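Long-range contacts in hemin degrading factor (Pseudomonas aeruginosa, PDB 4IMH), which binds heme in the cytoplasm and probably passes it on toward heme oxygenase for release of its iron: residues Gly271-Leu276 / Val285-Phe290; Gly68-Ile73 / Arg158-Leu163; Leu44-Val49 / Gln172-Ala177. All coordinates share one frame; numbering follows the deposited sequence.

Contact 1. Residues Gly271-Leu276 / Val285-Phe290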
loop_
_atom_site.group_PDB
_atom_site.type_symbol
_atom_site.label_atom_id
_atom_site.label_comp_id
_atom_site.label_asym_id
_atom_site.label_seq_id
_atom_site.Cartn_x
_atom_site.Cartn_y
_atom_site.Cartn_z
ATOM N N GLY A 271 4.630 -15.414 -2.200
ATOM C CA GLY A 271 4.784 -16.698 -1.549
ATOM C C GLY A 271 3.440 -17.262 -1.122
ATOM O O GLY A 271 2.394 -16.659 -1.384
ATOM N N PRO A 272 3.463 -18.439 -0.470
ATOM C CA PRO A 272 2.224 -19.026 0.044
ATOM C C PRO A 272 1.652 -18.190 1.186
ATOM O O PRO A 272 2.318 -17.302 1.739
ATOM C CB PRO A 272 2.665 -20.406 0.540
ATOM C CG PRO A 272 4.085 -20.197 0.944
ATOM C CD PRO A 272 4.652 -19.164 0.005
ATOM N N VAL A 273 0.388 -18.416 1.486
ATOM C CA VAL A 273 -0.220 -17.887 2.700
ATOM C C VAL A 273 -0.663 -19.126 3.455
ATOM O O VAL A 273 -0.968 -20.137 2.833
ATOM C CB VAL A 273 -1.394 -16.956 2.428
ATOM C CG1 VAL A 273 -0.928 -15.653 1.886
ATOM C CG2 VAL A 273 -2.434 -17.645 1.462
ATOM N N CYS A 274 -0.662 -19.069 4.781
ATOM C CA CYS A 274 -0.881 -20.262 5.574
ATOM C C CYS A 274 -2.015 -20.097 6.573
ATOM O O CYS A 274 -2.985 -20.837 6.514
ATOM C CB CYS A 274 0.407 -20.654 6.302
ATOM S SG CYS A 274 1.768 -21.109 5.177
ATOM N N ASN A 275 -1.885 -19.133 7.477
ATOM C CA ASN A 275 -2.819 -19.003 8.596
ATOM C C ASN A 275 -3.803 -17.860 8.384
ATOM O O ASN A 275 -3.426 -16.683 8.331
ATOM C CB ASN A 275 -2.043 -18.848 9.893
ATOM C CG ASN A 275 -1.021 -19.971 10.086
ATOM O OD1 ASN A 275 -1.387 -21.132 10.263
ATOM N ND2 ASN A 275 0.270 -19.624 10.027
ATOM N N LEU A 276 -5.063 -18.236 8.196
ATOM C CA LEU A 276 -6.144 -17.294 7.895
ATOM C C LEU A 276 -7.132 -17.195 9.052
ATOM O O LEU A 276 -7.388 -18.172 9.737
ATOM C CB LEU A 276 -6.884 -17.752 6.651
ATOM C CG LEU A 276 -5.995 -18.087 5.460
ATOM C CD1 LEU A 276 -6.866 -18.587 4.335
ATOM C CD2 LEU A 276 -5.202 -16.892 5.040
ATOM N N VAL A 285 -4.643 -12.545 7.100
ATOM C CA VAL A 285 -3.544 -13.489 6.974
ATOM C C VAL A 285 -2.614 -13.254 8.172
ATOM O O VAL A 285 -2.221 -12.102 8.450
ATOM C CB VAL A 285 -2.773 -13.304 5.630
ATOM C CG1 VAL A 285 -1.706 -14.379 5.490
ATOM C CG2 VAL A 285 -3.730 -13.321 4.484
ATOM N N LEU A 286 -2.324 -14.314 8.927
ATOM C CA LEU A 286 -1.526 -14.189 10.142
ATOM C C LEU A 286 -0.318 -15.119 10.115
ATOM O O LEU A 286 -0.219 -16.036 10.913
ATOM C CB LEU A 286 -2.396 -14.483 11.367
ATOM C CG LEU A 286 -3.585 -13.525 11.505
ATOM C CD1 LEU A 286 -4.536 -14.060 12.604
ATOM C CD2 LEU A 286 -3.107 -12.093 11.775
ATOM N N ASP A 287 0.610 -14.860 9.205
ATOM C CA ASP A 287 1.788 -15.696 9.068
ATOM C C ASP A 287 3.023 -15.036 9.698
ATOM O O ASP A 287 3.066 -13.812 9.938
ATOM C CB ASP A 287 2.040 -16.006 7.590
ATOM C CG ASP A 287 0.964 -16.890 6.989
ATOM O OD1 ASP A 287 0.225 -17.523 7.756
ATOM O OD2 ASP A 287 0.856 -16.966 5.735
ATOM N N PRO A 288 4.057 -15.843 9.938
ATOM C CA PRO A 288 5.208 -15.331 10.687
ATOM C C PRO A 288 5.870 -14.110 10.033
ATOM O O PRO A 288 6.300 -13.220 10.770
ATOM C CB PRO A 288 6.145 -16.545 10.733
ATOM C CG PRO A 288 5.207 -17.718 10.677
ATOM C CD PRO A 288 4.122 -17.307 9.742
ATOM N N GLU A 289 5.908 -14.027 8.696
ATOM C CA GLU A 289 6.606 -12.913 8.014
ATOM C C GLU A 289 5.688 -11.887 7.330
ATOM O O GLU A 289 6.153 -10.859 6.826
ATOM C CB GLU A 289 7.602 -13.464 6.986
ATOM C CG GLU A 289 8.837 -14.143 7.632
ATOM C CD GLU A 289 9.793 -13.147 8.327
ATOM O OE1 GLU A 289 10.542 -12.399 7.627
ATOM O OE2 GLU A 289 9.787 -13.116 9.581
ATOM N N PHE A 290 4.396 -12.168 7.330
ATOM C CA PHE A 290 3.405 -11.432 6.560
ATOM C C PHE A 290 2.088 -11.409 7.334
ATOM O O PHE A 290 1.580 -12.465 7.724
ATOM C CB PHE A 290 3.211 -12.118 5.185
ATOM C CG PHE A 290 2.106 -11.523 4.313
ATOM C CD1 PHE A 290 1.994 -10.171 4.133
ATOM C CD2 PHE A 290 1.236 -12.359 3.612
ATOM C CE1 PHE A 290 1.005 -9.603 3.301
ATOM C CE2 PHE A 290 0.227 -11.826 2.785
ATOM C CZ PHE A 290 0.119 -10.439 2.605
HETATM O O HOH W 1 2.800 -15.956 4.218
#
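Val-285 and Leu-276 face each other as an antiparallel non-hydrogen-bonded pair, where strand 282-286 meets the edge strand 276-279. These two strands form a beta hairpin. The contact lies at its open end, where the loop arriving from strand 265-271 meets the residues after strand 282-286. The side chains of the pair lie side by side and point the same way, with Val-285 CG2 3.9 Å from Leu-276 CD2. The other branch of Val-285, CG1, is anti to the backbone N (chi1 -176°). It turns to Val-273 and meets CG1 of that residue at 3.9 Å, the two side chains crossing at about a right angle. Leu-286 follows with a backbone bond: its N gives a nearly straight hydrogen bond to Asn-275 O (2.7 Å).

Asp-287 carries most of the polar chemistry. Its two oxygens use their syn lone pairs for two successive backbone N-H groups. OD2 takes Cys-274 N at 2.8 Å and OD1 takes Asn-275 N at 2.7 Å. The second bond is the straighter, 162° at the hydrogen against 143°. One water donates to both OD2 and Pro-272 O. Phe-290 ends the segment, its ring edge near Val-273 CG1 and its ring stacked with His-269.

Val-273, Val-285 and Phe-290 are buried and form the apolar part of the contact. The carboxylate receives two backbone N-H groups and a water. These donors probably stabilise its negative charge, and the paired bonds fix the rotation of the carboxylate against the 271-276 loop.

Contact 2. Residues Gly68-Ile73 / Arg158-Leu163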
loop_
_atom_site.group_PDB
_atom_site.type_symbol
_atom_site.label_atom_id
_atom_site.label_comp_id
_atom_site.label_asym_id
_atom_site.label_seq_id
_atom_site.Cartn_x
_atom_site.Cartn_y
_atom_site.Cartn_z
ATOM N N GLY A 68 18.366 0.264 5.330
ATOM C CA GLY A 68 19.022 -1.030 5.242
ATOM C C GLY A 68 19.926 -1.388 6.412
ATOM O O GLY A 68 20.180 -2.578 6.673
ATOM N N GLU A 69 20.457 -0.359 7.081
ATOM C CA GLU A 69 21.370 -0.546 8.196
ATOM C C GLU A 69 20.639 -1.071 9.426
ATOM O O GLU A 69 21.260 -1.582 10.343
ATOM C CB GLU A 69 22.083 0.775 8.523
ATOM C CG GLU A 69 23.016 1.272 7.404
ATOM C CD GLU A 69 23.060 2.801 7.275
ATOM O OE1 GLU A 69 22.405 3.506 8.086
ATOM O OE2 GLU A 69 23.724 3.295 6.332
ATOM N N LEU A 70 19.315 -0.917 9.448
ATOM C CA LEU A 70 18.503 -1.329 10.585
ATOM C C LEU A 70 18.294 -2.850 10.701
ATOM O O LEU A 70 17.754 -3.333 11.700
ATOM C CB LEU A 70 17.143 -0.648 10.496
ATOM C CG LEU A 70 17.135 0.869 10.560
ATOM C CD1 LEU A 70 15.768 1.386 10.362
ATOM C CD2 LEU A 70 17.652 1.297 11.921
ATOM N N GLY A 71 18.722 -3.603 9.694
ATOM C CA GLY A 71 18.508 -5.043 9.677
ATOM C C GLY A 71 17.009 -5.332 9.521
ATOM O O GLY A 71 16.279 -4.481 9.002
ATOM N N PRO A 72 16.542 -6.520 9.961
ATOM C CA PRO A 72 15.120 -6.856 9.751
ATOM C C PRO A 72 14.158 -5.873 10.419
ATOM O O PRO A 72 14.348 -5.507 11.589
ATOM C CB PRO A 72 14.989 -8.252 10.360
ATOM C CG PRO A 72 16.380 -8.827 10.285
ATOM C CD PRO A 72 17.291 -7.651 10.542
ATOM N N ILE A 73 13.178 -5.425 9.650
ATOM C CA ILE A 73 12.161 -4.484 10.101
ATOM C C ILE A 73 10.790 -5.022 9.709
ATOM O O ILE A 73 10.664 -6.124 9.182
ATOM C CB ILE A 73 12.407 -3.040 9.518
ATOM C CG1 ILE A 73 12.702 -3.039 8.004
ATOM C CG2 ILE A 73 13.628 -2.384 10.216
ATOM C CD1 ILE A 73 11.506 -3.368 7.090
ATOM N N ARG A 158 21.509 -0.188 17.170
ATOM C CA ARG A 158 22.731 0.622 17.172
ATOM C C ARG A 158 22.740 1.623 16.021
ATOM O O ARG A 158 23.355 2.662 16.110
ATOM C CB ARG A 158 23.970 -0.264 17.078
ATOM C CG ARG A 158 24.218 -1.085 18.313
ATOM C CD ARG A 158 25.423 -2.012 18.154
ATOM N NE ARG A 158 25.059 -3.297 17.542
ATOM C CZ ARG A 158 24.839 -4.428 18.216
ATOM N NH1 ARG A 158 24.944 -4.464 19.544
ATOM N NH2 ARG A 158 24.515 -5.538 17.558
ATOM N N ALA A 159 22.010 1.319 14.954
ATOM C CA ALA A 159 22.035 2.132 13.742
ATOM C C ALA A 159 21.039 3.269 13.785
ATOM O O ALA A 159 21.089 4.182 12.965
ATOM C CB ALA A 159 21.751 1.258 12.551
ATOM N N TRP A 160 20.159 3.210 14.768
ATOM C CA TRP A 160 19.051 4.132 14.875
ATOM C C TRP A 160 19.510 5.567 15.137
ATOM O O TRP A 160 19.229 6.471 14.339
ATOM C CB TRP A 160 18.097 3.662 15.978
ATOM C CG TRP A 160 16.982 4.616 16.251
ATOM C CD1 TRP A 160 16.906 5.493 17.282
ATOM C CD2 TRP A 160 15.806 4.823 15.462
ATOM N NE1 TRP A 160 15.752 6.236 17.194
ATOM C CE2 TRP A 160 15.057 5.840 16.089
ATOM C CE3 TRP A 160 15.305 4.244 14.288
ATOM C CZ2 TRP A 160 13.817 6.289 15.584
ATOM C CZ3 TRP A 160 14.088 4.698 13.793
ATOM C CH2 TRP A 160 13.358 5.687 14.452
ATOM N N GLU A 161 20.218 5.787 16.235
ATOM C CA GLU A 161 20.634 7.153 16.571
ATOM C C GLU A 161 21.487 7.788 15.486
ATOM O O GLU A 161 21.170 8.887 15.061
ATOM C CB GLU A 161 21.370 7.201 17.908
ATOM C CG GLU A 161 20.444 6.919 19.103
ATOM C CD GLU A 161 19.328 7.942 19.276
ATOM O OE1 GLU A 161 19.349 9.001 18.604
ATOM O OE2 GLU A 161 18.423 7.682 20.102
ATOM N N PRO A 162 22.512 7.079 14.975
ATOM C CA PRO A 162 23.281 7.717 13.900
ATOM C C PRO A 162 22.456 8.000 12.645
ATOM O O PRO A 162 22.710 9.001 11.975
ATOM C CB PRO A 162 24.401 6.708 13.614
ATOM C CG PRO A 162 24.532 5.927 14.837
ATOM C CD PRO A 162 23.143 5.834 15.428
ATOM N N LEU A 163 21.475 7.158 12.328
ATOM C CA LEU A 163 20.639 7.413 11.189
ATOM C C LEU A 163 19.838 8.688 11.381
ATOM O O LEU A 163 19.766 9.530 10.486
ATOM C CB LEU A 163 19.669 6.249 10.954
ATOM C CG LEU A 163 18.702 6.456 9.803
ATOM C CD1 LEU A 163 18.481 5.112 9.164
ATOM C CD2 LEU A 163 17.398 7.014 10.261
HETATM O O HOH W 2 23.024 4.149 10.875
#
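Leu-70 reaches Ala-159 and Trp-160 through two torsions. CG stands anti to its carbonyl carbon (chi1 -62°). A chi2 of 176° sends CD1 out anti to CA and leaves CD2, the branch turned back, facing Ala-159 and Trp-160. Glu-69 has nearly the same first torsion, but its chain bends at chi2, and the carboxylate comes round toward the helix that contains Leu-163.

Leu-70 CD2 lies 4.1 Å from Ala-159 CB. It also comes to the edge of the Trp-160 indole, near the ring plane, at 4.4 Å from CE3. Both contacts are apolar and fairly loose. The Ala-159 methyl points at the 3-10 turn 68-70. It sits 3.6 Å from Glu-69 O and 4.1 Å from Glu-69 CB, so this small side chain is met by both backbone and side chain of Glu-69.

No direct hydrogen bond joins the two segments. A water does so instead, donating to Glu-69 OE1 at 2.9 Å and to Ala-159 O at 2.8 Å. Ala-159 O also accepts the backbone N-H of Leu-163. Glu-69 OE1 has a stronger partner in Arg-166, with which it forms a salt bridge. The carboxylate is therefore held from the helix side by a charge and by the water, and Leu-163 CD1 lies near OE1.

Arg-134 makes a cation-pi contact with the indole. The 3-10 segment 68-70, which leads into strand 72-78, packs against the N-terminal part of helix 160-167. Leu-70 and Trp-160 both reach Leu-151 of strand 145-151, which continues the apolar cluster onto the antiparallel sheet of the N-terminal HemS/ChuX domain.

Contact 3. Residues Leu44-Val49 / Gln172-Ala177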
loop_
_atom_site.group_PDB
_atom_site.type_symbol
_atom_site.label_atom_id
_atom_site.label_comp_id
_atom_site.label_asym_id
_atom_site.label_seq_id
_atom_site.Cartn_x
_atom_site.Cartn_y
_atom_site.Cartn_z
ATOM N N LEU A 44 -0.843 15.316 12.921
ATOM C CA LEU A 44 -0.906 14.722 14.253
ATOM C C LEU A 44 0.489 14.264 14.651
ATOM O O LEU A 44 0.965 14.587 15.747
ATOM C CB LEU A 44 -1.890 13.568 14.293
ATOM C CG LEU A 44 -2.202 13.046 15.699
ATOM C CD1 LEU A 44 -2.751 14.160 16.604
ATOM C CD2 LEU A 44 -3.205 11.884 15.631
ATOM N N VAL A 45 1.175 13.571 13.739
ATOM C CA VAL A 45 2.558 13.190 14.004
ATOM C C VAL A 45 3.509 14.395 14.172
ATOM O O VAL A 45 4.391 14.360 15.042
ATOM C CB VAL A 45 3.098 12.274 12.922
ATOM C CG1 VAL A 45 4.560 12.000 13.121
ATOM C CG2 VAL A 45 2.372 11.001 12.966
ATOM N N ALA A 46 3.336 15.450 13.389
ATOM C CA ALA A 46 4.161 16.628 13.546
ATOM C C ALA A 46 4.013 17.188 14.969
ATOM O O ALA A 46 4.951 17.780 15.480
ATOM C CB ALA A 46 3.798 17.668 12.557
ATOM N N SER A 47 2.850 16.999 15.609
ATOM C CA SER A 47 2.630 17.556 16.975
ATOM C C SER A 47 3.486 16.826 18.031
ATOM O O SER A 47 3.537 17.243 19.173
ATOM C CB SER A 47 1.140 17.469 17.388
ATOM O OG SER A 47 0.758 16.150 17.805
ATOM N N ARG A 48 4.087 15.701 17.640
ATOM C CA ARG A 48 4.967 14.901 18.502
ATOM C C ARG A 48 6.426 15.376 18.490
ATOM O O ARG A 48 7.248 14.913 19.291
ATOM C CB ARG A 48 4.937 13.423 18.087
ATOM C CG ARG A 48 3.557 12.791 18.066
ATOM C CD ARG A 48 3.631 11.347 17.600
ATOM N NE ARG A 48 4.163 10.448 18.599
ATOM C CZ ARG A 48 3.904 9.149 18.657
ATOM N NH1 ARG A 48 3.167 8.589 17.727
ATOM N NH2 ARG A 48 4.413 8.400 19.627
ATOM N N VAL A 49 6.771 16.241 17.550
ATOM C CA VAL A 49 8.152 16.683 17.416
ATOM C C VAL A 49 8.579 17.469 18.671
ATOM O O VAL A 49 7.865 18.322 19.172
ATOM C CB VAL A 49 8.333 17.510 16.137
ATOM C CG1 VAL A 49 9.704 18.182 16.079
ATOM C CG2 VAL A 49 8.078 16.636 14.896
ATOM N N GLN A 172 12.970 21.738 13.021
ATOM C CA GLN A 172 12.067 20.821 13.725
ATOM C C GLN A 172 10.763 21.580 14.016
ATOM O O GLN A 172 10.471 21.865 15.179
ATOM C CB GLN A 172 12.705 20.365 15.035
ATOM C CG GLN A 172 13.991 19.542 14.888
ATOM C CD GLN A 172 13.719 18.176 14.243
ATOM O OE1 GLN A 172 12.900 17.414 14.720
ATOM N NE2 GLN A 172 14.405 17.893 13.166
ATOM N N ASP A 173 9.948 21.819 12.996
ATOM C CA ASP A 173 9.049 22.990 12.975
ATOM C C ASP A 173 8.210 23.269 14.227
ATOM O O ASP A 173 8.530 24.219 14.955
ATOM C CB ASP A 173 8.097 22.873 11.781
ATOM C CG ASP A 173 8.610 23.565 10.563
ATOM O OD1 ASP A 173 9.843 23.628 10.395
ATOM O OD2 ASP A 173 7.771 24.047 9.772
ATOM N N ALA A 174 7.174 22.473 14.522
ATOM C CA ALA A 174 6.908 21.162 13.916
ATOM C C ALA A 174 5.820 21.133 12.820
ATOM O O ALA A 174 5.895 20.299 11.909
ATOM C CB ALA A 174 6.530 20.208 14.998
ATOM N N VAL A 175 4.831 22.026 12.924
ATOM C CA VAL A 175 3.749 22.181 11.933
ATOM C C VAL A 175 4.126 21.807 10.484
ATOM O O VAL A 175 5.167 22.227 9.948
ATOM C CB VAL A 175 3.206 23.643 11.910
ATOM C CG1 VAL A 175 2.567 24.004 13.249
ATOM C CG2 VAL A 175 4.307 24.631 11.535
ATOM N N LEU A 176 3.252 21.005 9.877
ATOM C CA LEU A 176 3.437 20.442 8.534
ATOM C C LEU A 176 2.789 21.242 7.388
ATOM O O LEU A 176 1.621 21.619 7.474
ATOM C CB LEU A 176 2.883 19.021 8.548
ATOM C CG LEU A 176 3.088 18.153 7.327
ATOM C CD1 LEU A 176 4.560 17.982 7.065
ATOM C CD2 LEU A 176 2.404 16.828 7.605
ATOM N N ALA A 177 3.555 21.500 6.327
ATOM C CA ALA A 177 3.062 22.210 5.138
ATOM C C ALA A 177 2.337 21.325 4.092
ATOM O O ALA A 177 2.965 20.455 3.491
ATOM C CB ALA A 177 4.204 22.920 4.466
#
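Helix 41-46 and the type I beta turn Ala-46 to Val-49 meet the loop 172-177, which runs between helices 160-167 and 195-204. Ala-46 and Val-49, the two ends of the turn, both point toward this loop. Ala-46 CB faces Ala-174 O and lies 4.3 Å from Leu-176 CB. The Ala-174 methyl lies against the turn, near Val-49. Ala-174 follows a cis peptide bond and is poorly ordered, and its closest approaches to Ala-46 and Val-49 are doubtful.

Val-49 CG1, anti to the backbone N (chi1 171°), is the branch that meets Gln-172. It touches Gln-172 OE1 at 3.6 Å and CB at 3.9 Å, and the two side chains cross at about a right angle. Gln-172 bends at chi2, and both ends of its amide are bonded elsewhere in the chain: OE1 to Arg-55 N and NE2 to Ala-169 O.

The turn is closed by its own bond, from Val-49 N to Ala-46 O at 3.2 Å. The Ser-47 side chain bonds back to the helix, OG donating to Leu-44 O at 2.6 Å. No hydrogen bond crosses between the segments.

Phe-122 and Ala-120 of strand 118-128 touch Val-49 and Leu-176, respectively. The site is a surface contact of a type I beta turn, following on from helix 41-46, with an irregular interhelical loop beside the edge strand 53-56.

Contacts 1 and 2 reach the same nine-stranded antiparallel sheet but belong to different HemS/ChuX domains. Their centres are 26 Å apart. Contact 3 touches that sheet too, by its 53-56 edge, whereas contact 1 lies by the 276-279 edge. Contact 1 is partly buried and the most polar, with a carboxylate bonded to loop N-H groups beside a small apolar cluster. Contact 2 is buried, mainly apolar, and bridged by a water. Contact 3 is a surface contact without hydrogen bonds between its segments, and part of its loop is poorly ordered. Along the chain, both segments of contact 2 fall between those of contact 3, and contact 1 comes later. All three lie away from the heme-binding residues.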